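Ribosome biogenesis GTPase A (Thermotoga maritima, PDB 3CNO) probably acts as a GTPase required for a late step in assembly of the 50S ribosomal subunit, and binds GTP and probably 23S rRNA. Local coordinates at residues V26-A31 and I50-K55; G106-G111 and I154-I159. One frame throughout, in Å; residues are numbered along the deposited sequence.

Following the chain from its N terminus, interaction 1 comes first: strand 48-54 returns in parallel beside strand 24-30, closing a loop of 18 residues between V26-A31 and I50-K55. Interaction 2 opens only after that one has closed, so the two lie in series and neither nest nor cross. It spans the 42 residues between G106-G111 and I154-I159, which begin on the last residues of strands 101-106 and 147-154. All four strands are neighbours in one sheet, in the order 48-54, 24-30, 101-106, 147-154, and their C-terminal ends face the nucleotide site. The NKxD residues precede the P-loop, the circularly permuted G-domain order; N54 and K55 side chains reach P-loop carbonyls.

Interaction 1 of 2, residues V26-A31 and I50-K55; sequences VEVRDA and IILLNK. With GDP (guanosine-5'-diphosphate), chain B.
The NKxD motif, which reads the guanine base in GTPases, starts at the end of strand 48-54, where N54 is held by its backbone against R29 of the neighbouring parallel strand and A31 just past its end. N54 N donates to R29 O (2.9 Å), and A31 N to N54 O. Upstream the ladder continues: R29 N donates to L52 O, and E27 N and O bond I50 O and L52 N. On the face carrying V26, V28 and L52, L52 forks between two valines, CD1 against V26 CG1 (3.6 Å) and CD2 against V28 CG1 (4.0 Å); I115 of helix 112-120 lies against V28 and L52. On the other face the extended R29 chain crosses I51, whose CG2 lies over one face of the guanidinium while CD1 meets NH2 (3.6 Å). R29 NE and E27 OE1 form a salt bridge; A39 N shares E27 OE1, and P34 O takes R29 NH1. K55, CG anti to its carbonyl carbon (chi1 -50°) and straight beyond, runs across one face of the guanine, with CG 3.4 Å from GDP C6, and brings NZ to GDP O4' (3.1 Å). NZ also binds N109 O, and a water joins it to D30 OD2, which has a salt bridge to R32. An alanine here would probably strip most of the lysine's cover from this face of the base and leave N109 O and the ribose oxygen without their shared donor. With N54 ND2 on T110 O and D57 OD2 on GDP, this is the guanine-recognition end of a P-loop GTPase nucleotide site.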
loop_
_atom_site.group_PDB
_atom_site.type_symbol
_atom_site.label_atom_id
_atom_site.label_comp_id
_atom_site.label_asym_id
_atom_site.label_seq_id
_atom_site.Cartn_x
_atom_site.Cartn_y
_atom_site.Cartn_z
ATOM N N VAL A 26 -4.207 5.803 -12.413
ATOM C CA VAL A 26 -2.970 5.542 -11.685
ATOM C C VAL A 26 -3.293 4.656 -10.489
ATOM O O VAL A 26 -3.974 5.075 -9.558
ATOM C CB VAL A 26 -2.228 6.827 -11.269
ATOM C CG1 VAL A 26 -1.061 6.481 -10.368
ATOM C CG2 VAL A 26 -1.764 7.602 -12.500
ATOM N N GLU A 27 -2.819 3.417 -10.554
ATOM C CA GLU A 27 -3.114 2.410 -9.548
ATOM C C GLU A 27 -2.030 2.455 -8.475
ATOM O O GLU A 27 -0.900 2.016 -8.715
ATOM C CB GLU A 27 -3.167 1.031 -10.206
ATOM C CG GLU A 27 -3.708 -0.059 -9.309
ATOM C CD GLU A 27 -3.639 -1.428 -9.939
ATOM O OE1 GLU A 27 -3.731 -2.415 -9.195
ATOM O OE2 GLU A 27 -3.493 -1.524 -11.175
ATOM N N VAL A 28 -2.369 3.015 -7.314
ATOM C CA VAL A 28 -1.410 3.202 -6.237
ATOM C C VAL A 28 -1.371 1.984 -5.334
ATOM O O VAL A 28 -2.262 1.780 -4.497
ATOM C CB VAL A 28 -1.690 4.480 -5.405
ATOM C CG1 VAL A 28 -0.590 4.677 -4.340
ATOM C CG2 VAL A 28 -1.790 5.711 -6.322
ATOM N N ARG A 29 -0.342 1.162 -5.530
ATOM C CA ARG A 29 -0.155 -0.045 -4.741
ATOM C C ARG A 29 0.952 0.208 -3.726
ATOM O O ARG A 29 1.757 1.131 -3.904
ATOM C CB ARG A 29 0.237 -1.236 -5.632
ATOM C CG ARG A 29 -0.629 -1.461 -6.859
ATOM C CD ARG A 29 -0.325 -2.814 -7.430
ATOM N NE ARG A 29 -0.982 -3.057 -8.709
ATOM C CZ ARG A 29 -0.940 -4.219 -9.365
ATOM N NH1 ARG A 29 -0.276 -5.250 -8.858
ATOM N NH2 ARG A 29 -1.571 -4.357 -10.525
ATOM N N ASP A 30 0.983 -0.605 -2.671
ATOM C CA ASP A 30 2.120 -0.634 -1.758
ATOM C C ASP A 30 3.167 -1.579 -2.332
ATOM O O ASP A 30 2.883 -2.757 -2.568
ATOM C CB ASP A 30 1.694 -1.081 -0.349
ATOM C CG ASP A 30 2.768 -0.822 0.707
ATOM O OD1 ASP A 30 3.938 -1.191 0.483
ATOM O OD2 ASP A 30 2.441 -0.264 1.778
ATOM N N ALA A 31 4.378 -1.059 -2.543
ATOM C CA ALA A 31 5.497 -1.839 -3.104
ATOM C C ALA A 31 5.839 -3.103 -2.297
ATOM O O ALA A 31 6.394 -4.068 -2.845
ATOM C CB ALA A 31 6.752 -0.955 -3.289
ATOM N N ILE A 50 -1.273 3.045 -15.350
ATOM C CA ILE A 50 0.052 3.057 -14.756
ATOM C C ILE A 50 0.007 2.368 -13.390
ATOM O O ILE A 50 -0.787 2.740 -12.506
ATOM C CB ILE A 50 0.589 4.492 -14.588
ATOM C CG1 ILE A 50 0.596 5.218 -15.939
ATOM C CG2 ILE A 50 1.990 4.463 -13.973
ATOM C CD1 ILE A 50 0.348 6.693 -15.852
ATOM N N ILE A 51 0.849 1.354 -13.230
ATOM C CA ILE A 51 1.007 0.724 -11.943
ATOM C C ILE A 51 2.077 1.480 -11.183
ATOM O O ILE A 51 3.253 1.519 -11.586
ATOM C CB ILE A 51 1.388 -0.763 -12.050
ATOM C CG1 ILE A 51 0.240 -1.563 -12.693
ATOM C CG2 ILE A 51 1.799 -1.315 -10.656
ATOM C CD1 ILE A 51 0.609 -3.015 -13.015
ATOM N N LEU A 52 1.650 2.072 -10.078
ATOM C CA LEU A 52 2.523 2.838 -9.223
ATOM C C LEU A 52 2.841 2.024 -7.969
ATOM O O LEU A 52 1.968 1.784 -7.137
ATOM C CB LEU A 52 1.853 4.180 -8.892
ATOM C CG LEU A 52 2.599 5.312 -8.188
ATOM C CD1 LEU A 52 1.952 6.643 -8.489
ATOM C CD2 LEU A 52 2.640 5.069 -6.681
ATOM N N LEU A 53 4.088 1.578 -7.851
ATOM C CA LEU A 53 4.556 0.911 -6.637
ATOM C C LEU A 53 5.094 1.986 -5.682
ATOM O O LEU A 53 6.168 2.534 -5.910
ATOM C CB LEU A 53 5.622 -0.160 -6.956
ATOM C CG LEU A 53 5.281 -1.287 -7.962
ATOM C CD1 LEU A 53 6.454 -2.266 -8.164
ATOM C CD2 LEU A 53 3.987 -2.053 -7.602
ATOM N N ASN A 54 4.321 2.290 -4.636
ATOM C CA ASN A 54 4.607 3.372 -3.677
ATOM C C ASN A 54 5.294 2.883 -2.415
ATOM O O ASN A 54 5.304 1.687 -2.133
ATOM C CB ASN A 54 3.307 4.071 -3.268
ATOM C CG ASN A 54 3.532 5.506 -2.814
ATOM O OD1 ASN A 54 4.519 6.139 -3.174
ATOM N ND2 ASN A 54 2.610 6.025 -2.013
ATOM N N LYS A 55 5.849 3.823 -1.650
ATOM C CA LYS A 55 6.497 3.550 -0.369
ATOM C C LYS A 55 7.752 2.703 -0.535
ATOM O O LYS A 55 8.057 1.849 0.300
ATOM C CB LYS A 55 5.523 2.913 0.643
ATOM C CG LYS A 55 4.213 3.653 0.788
ATOM C CD LYS A 55 3.403 3.169 1.977
ATOM C CE LYS A 55 2.148 4.020 2.148
ATOM N NZ LYS A 55 1.358 3.529 3.290
HETATM P PB GDP B . -4.483 7.080 1.378
HETATM O O1B GDP B . -4.906 8.407 0.807
HETATM O O2B GDP B . -4.266 6.142 0.205
HETATM O O3B GDP B . -5.547 6.428 2.231
HETATM O O3A GDP B . -3.119 7.207 2.209
HETATM P PA GDP B . -2.352 8.509 2.744
HETATM O O1A GDP B . -1.813 9.412 1.662
HETATM O O2A GDP B . -3.188 9.249 3.758
HETATM O "O5'" GDP B . -1.106 7.818 3.464
HETATM C "C5'" GDP B . -1.336 6.806 4.440
HETATM C "C4'" GDP B . -0.124 6.718 5.352
HETATM O "O4'" GDP B . 1.030 6.345 4.605
HETATM C "C3'" GDP B . 0.196 8.047 6.005
HETATM O "O3'" GDP B . 0.630 7.772 7.343
HETATM C "C2'" GDP B . 1.348 8.594 5.198
HETATM O "O2'" GDP B . 2.119 9.483 6.012
HETATM C "C1'" GDP B . 2.062 7.318 4.757
HETATM N N9 GDP B . 2.730 7.359 3.435
HETATM C C8 GDP B . 2.208 7.743 2.255
HETATM N N7 GDP B . 3.115 7.610 1.255
HETATM C C5 GDP B . 4.246 7.122 1.796
HETATM C C6 GDP B . 5.598 6.749 1.315
HETATM O O6 GDP B . 5.909 6.865 0.112
HETATM N N1 GDP B . 6.477 6.274 2.214
HETATM C C2 GDP B . 6.179 6.148 3.524
HETATM N N2 GDP B . 7.121 5.663 4.361
HETATM N N3 GDP B . 4.968 6.477 4.031
HETATM C C4 GDP B . 3.987 6.956 3.232
HETATM O O HOH W 1 0.367 0.997 2.586
#

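Interaction 2 of 2, residues G106-G111 and I154-I159; sequences GVPNTG and ILYKNI. With GDP (guanosine-5'-diphosphate), chain B.
In the P-loop, which leads from the end of strand 101-106 to helix 112-120, the first residues G106, V107 and P108 pack against L155, just beyond the GTP-binding G153. The close part is mostly backbone. L155 N donates to G106 O (2.8 Å, 152° at the hydrogen) from above the carbonyl plane, and L155 O in turn receives V107 CA in a CA-H...O contact (3.4 Å) while P108 CD presses on it at 3.3 Å. G106 suits this place because a side chain there would crowd T110 CG2. V107 CG1, anti to the carbonyl carbon (chi1 -56°), reaches L155 CD1 at 4.1 Å and also meets the methylene CE of K157, whose NZ continues to A36 O. Towards solvent the contact loosens: I154 and Y156 are exposed, and P108 CG, the outer corner of the proline ring, touches I154 CG2 and, obliquely, Y156 CE1, at 3.8 and 3.7 Å respectively. Farther along, I159 packs on A165 and L168 of helix 162-170. This outer segment follows the DTPG sequence and probably corresponds to the start of switch II in other GTPases. The P-loop meanwhile makes a type II turn from V107 to T110 that turns successive amides towards the beta-phosphate: N109 N binds GDP O3B (2.8 Å). G111, the N-cap of helix 112-120, has a backbone shape that calls for glycine, and a side chain would strike GDP N7. Two amides grip one oxygen, T110 N and G111 N each lying 3.1 Å from GDP O2B.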
loop_
_atom_site.group_PDB
_atom_site.type_symbol
_atom_site.label_atom_id
_atom_site.label_comp_id
_atom_site.label_asym_id
_atom_site.label_seq_id
_atom_site.Cartn_x
_atom_site.Cartn_y
_atom_site.Cartn_z
ATOM N N GLY A 106 -6.872 3.012 -5.522
ATOM C CA GLY A 106 -6.219 2.024 -4.670
ATOM C C GLY A 106 -6.981 1.675 -3.405
ATOM O O GLY A 106 -8.025 2.261 -3.106
ATOM N N VAL A 107 -6.449 0.702 -2.666
ATOM C CA VAL A 107 -6.944 0.359 -1.331
ATOM C C VAL A 107 -6.594 1.459 -0.300
ATOM O O VAL A 107 -5.697 2.280 -0.549
ATOM C CB VAL A 107 -6.461 -1.066 -0.884
ATOM C CG1 VAL A 107 -6.873 -2.113 -1.905
ATOM C CG2 VAL A 107 -4.935 -1.123 -0.628
ATOM N N PRO A 108 -7.316 1.508 0.847
ATOM C CA PRO A 108 -6.980 2.512 1.873
ATOM C C PRO A 108 -5.507 2.523 2.319
ATOM O O PRO A 108 -4.866 1.471 2.363
ATOM C CB PRO A 108 -7.876 2.123 3.058
ATOM C CG PRO A 108 -9.065 1.455 2.424
ATOM C CD PRO A 108 -8.482 0.688 1.247
ATOM N N ASN A 109 -5.019 3.729 2.629
ATOM C CA ASN A 109 -3.728 4.015 3.288
ATOM C C ASN A 109 -2.439 3.693 2.517
ATOM O O ASN A 109 -1.355 3.543 3.068
ATOM C CB ASN A 109 -3.746 3.548 4.746
ATOM C CG ASN A 109 -4.892 4.207 5.540
ATOM O OD1 ASN A 109 -5.026 5.448 5.560
ATOM N ND2 ASN A 109 -5.738 3.380 6.165
ATOM N N THR A 110 -2.581 3.703 1.208
ATOM C CA THR A 110 -1.570 3.235 0.306
ATOM C C THR A 110 -0.743 4.439 -0.236
ATOM O O THR A 110 0.309 4.269 -0.874
ATOM C CB THR A 110 -2.295 2.369 -0.751
ATOM O OG1 THR A 110 -1.594 1.135 -0.973
ATOM C CG2 THR A 110 -2.607 3.132 -2.020
ATOM N N GLY A 111 -1.212 5.648 0.074
ATOM C CA GLY A 111 -0.442 6.880 -0.138
ATOM C C GLY A 111 -1.046 7.796 -1.191
ATOM O O GLY A 111 -0.365 8.674 -1.742
ATOM N N ILE A 154 -11.370 5.009 -3.675
ATOM C CA ILE A 154 -10.967 4.062 -2.624
ATOM C C ILE A 154 -11.585 2.684 -2.855
ATOM O O ILE A 154 -12.801 2.541 -3.017
ATOM C CB ILE A 154 -11.317 4.585 -1.216
ATOM C CG1 ILE A 154 -10.872 6.052 -1.066
ATOM C CG2 ILE A 154 -10.698 3.690 -0.141
ATOM C CD1 ILE A 154 -11.311 6.709 0.213
ATOM N N LEU A 155 -10.738 1.670 -2.878
ATOM C CA LEU A 155 -11.160 0.332 -3.231
ATOM C C LEU A 155 -11.190 -0.547 -1.989
ATOM O O LEU A 155 -10.199 -0.653 -1.263
ATOM C CB LEU A 155 -10.239 -0.235 -4.325
ATOM C CG LEU A 155 -10.559 -1.488 -5.162
ATOM C CD1 LEU A 155 -9.807 -2.725 -4.656
ATOM C CD2 LEU A 155 -12.067 -1.788 -5.335
ATOM N N TYR A 156 -12.357 -1.145 -1.749
ATOM C CA TYR A 156 -12.575 -2.096 -0.661
ATOM C C TYR A 156 -12.741 -3.491 -1.239
ATOM O O TYR A 156 -13.552 -3.713 -2.139
ATOM C CB TYR A 156 -13.786 -1.693 0.180
ATOM C CG TYR A 156 -13.616 -0.327 0.789
ATOM C CD1 TYR A 156 -12.902 -0.160 1.975
ATOM C CD2 TYR A 156 -14.133 0.808 0.159
ATOM C CE1 TYR A 156 -12.722 1.100 2.526
ATOM C CE2 TYR A 156 -13.961 2.067 0.703
ATOM C CZ TYR A 156 -13.253 2.205 1.884
ATOM O OH TYR A 156 -13.076 3.453 2.434
ATOM N N LYS A 157 -11.948 -4.421 -0.726
ATOM C CA LYS A 157 -11.862 -5.750 -1.295
ATOM C C LYS A 157 -12.667 -6.750 -0.490
ATOM O O LYS A 157 -12.799 -6.617 0.719
ATOM C CB LYS A 157 -10.406 -6.214 -1.336
ATOM C CG LYS A 157 -9.536 -5.535 -2.361
ATOM C CD LYS A 157 -8.400 -6.458 -2.720
ATOM C CE LYS A 157 -7.314 -5.732 -3.453
ATOM N NZ LYS A 157 -6.256 -6.664 -3.907
ATOM N N ASN A 158 -13.208 -7.752 -1.172
ATOM C CA ASN A 158 -13.692 -8.934 -0.490
ATOM C C ASN A 158 -12.467 -9.637 0.056
ATOM O O ASN A 158 -11.612 -10.108 -0.712
ATOM C CB ASN A 158 -14.451 -9.868 -1.441
ATOM C CG ASN A 158 -15.130 -11.018 -0.709
ATOM O OD1 ASN A 158 -16.126 -10.820 -0.001
ATOM N ND2 ASN A 158 -14.592 -12.229 -0.870
ATOM N N ILE A 159 -12.359 -9.667 1.379
ATOM C CA ILE A 159 -11.289 -10.418 2.027
ATOM C C ILE A 159 -11.723 -11.891 2.185
ATOM O O ILE A 159 -12.337 -12.286 3.185
ATOM C CB ILE A 159 -10.841 -9.770 3.352
ATOM C CG1 ILE A 159 -10.523 -8.282 3.141
ATOM C CG2 ILE A 159 -9.627 -10.479 3.875
ATOM C CD1 ILE A 159 -10.535 -7.456 4.412
HETATM P PB GDP B . -4.483 7.080 1.378
HETATM O O1B GDP B . -4.906 8.407 0.807
HETATM O O2B GDP B . -4.266 6.142 0.205
HETATM O O3B GDP B . -5.547 6.428 2.231
HETATM O O3A GDP B . -3.119 7.207 2.209
HETATM P PA GDP B . -2.352 8.509 2.744
HETATM O O1A GDP B . -1.813 9.412 1.662
HETATM O O2A GDP B . -3.188 9.249 3.758
HETATM O "O5'" GDP B . -1.106 7.818 3.464
HETATM C "C5'" GDP B . -1.336 6.806 4.440
HETATM C "C4'" GDP B . -0.124 6.718 5.352
HETATM O "O4'" GDP B . 1.030 6.345 4.605
HETATM C "C3'" GDP B . 0.196 8.047 6.005
HETATM O "O3'" GDP B . 0.630 7.772 7.343
HETATM C "C2'" GDP B . 1.348 8.594 5.198
HETATM O "O2'" GDP B . 2.119 9.483 6.012
HETATM C "C1'" GDP B . 2.062 7.318 4.757
HETATM N N9 GDP B . 2.730 7.359 3.435
HETATM C C8 GDP B . 2.208 7.743 2.255
HETATM N N7 GDP B . 3.115 7.610 1.255
HETATM C C5 GDP B . 4.246 7.122 1.796
HETATM C C6 GDP B . 5.598 6.749 1.315
HETATM O O6 GDP B . 5.909 6.865 0.112
HETATM N N1 GDP B . 6.477 6.274 2.214
HETATM C C2 GDP B . 6.179 6.148 3.524
HETATM N N2 GDP B . 7.121 5.663 4.361
HETATM N N3 GDP B . 4.968 6.477 4.031
HETATM C C4 GDP B . 3.987 6.956 3.232
#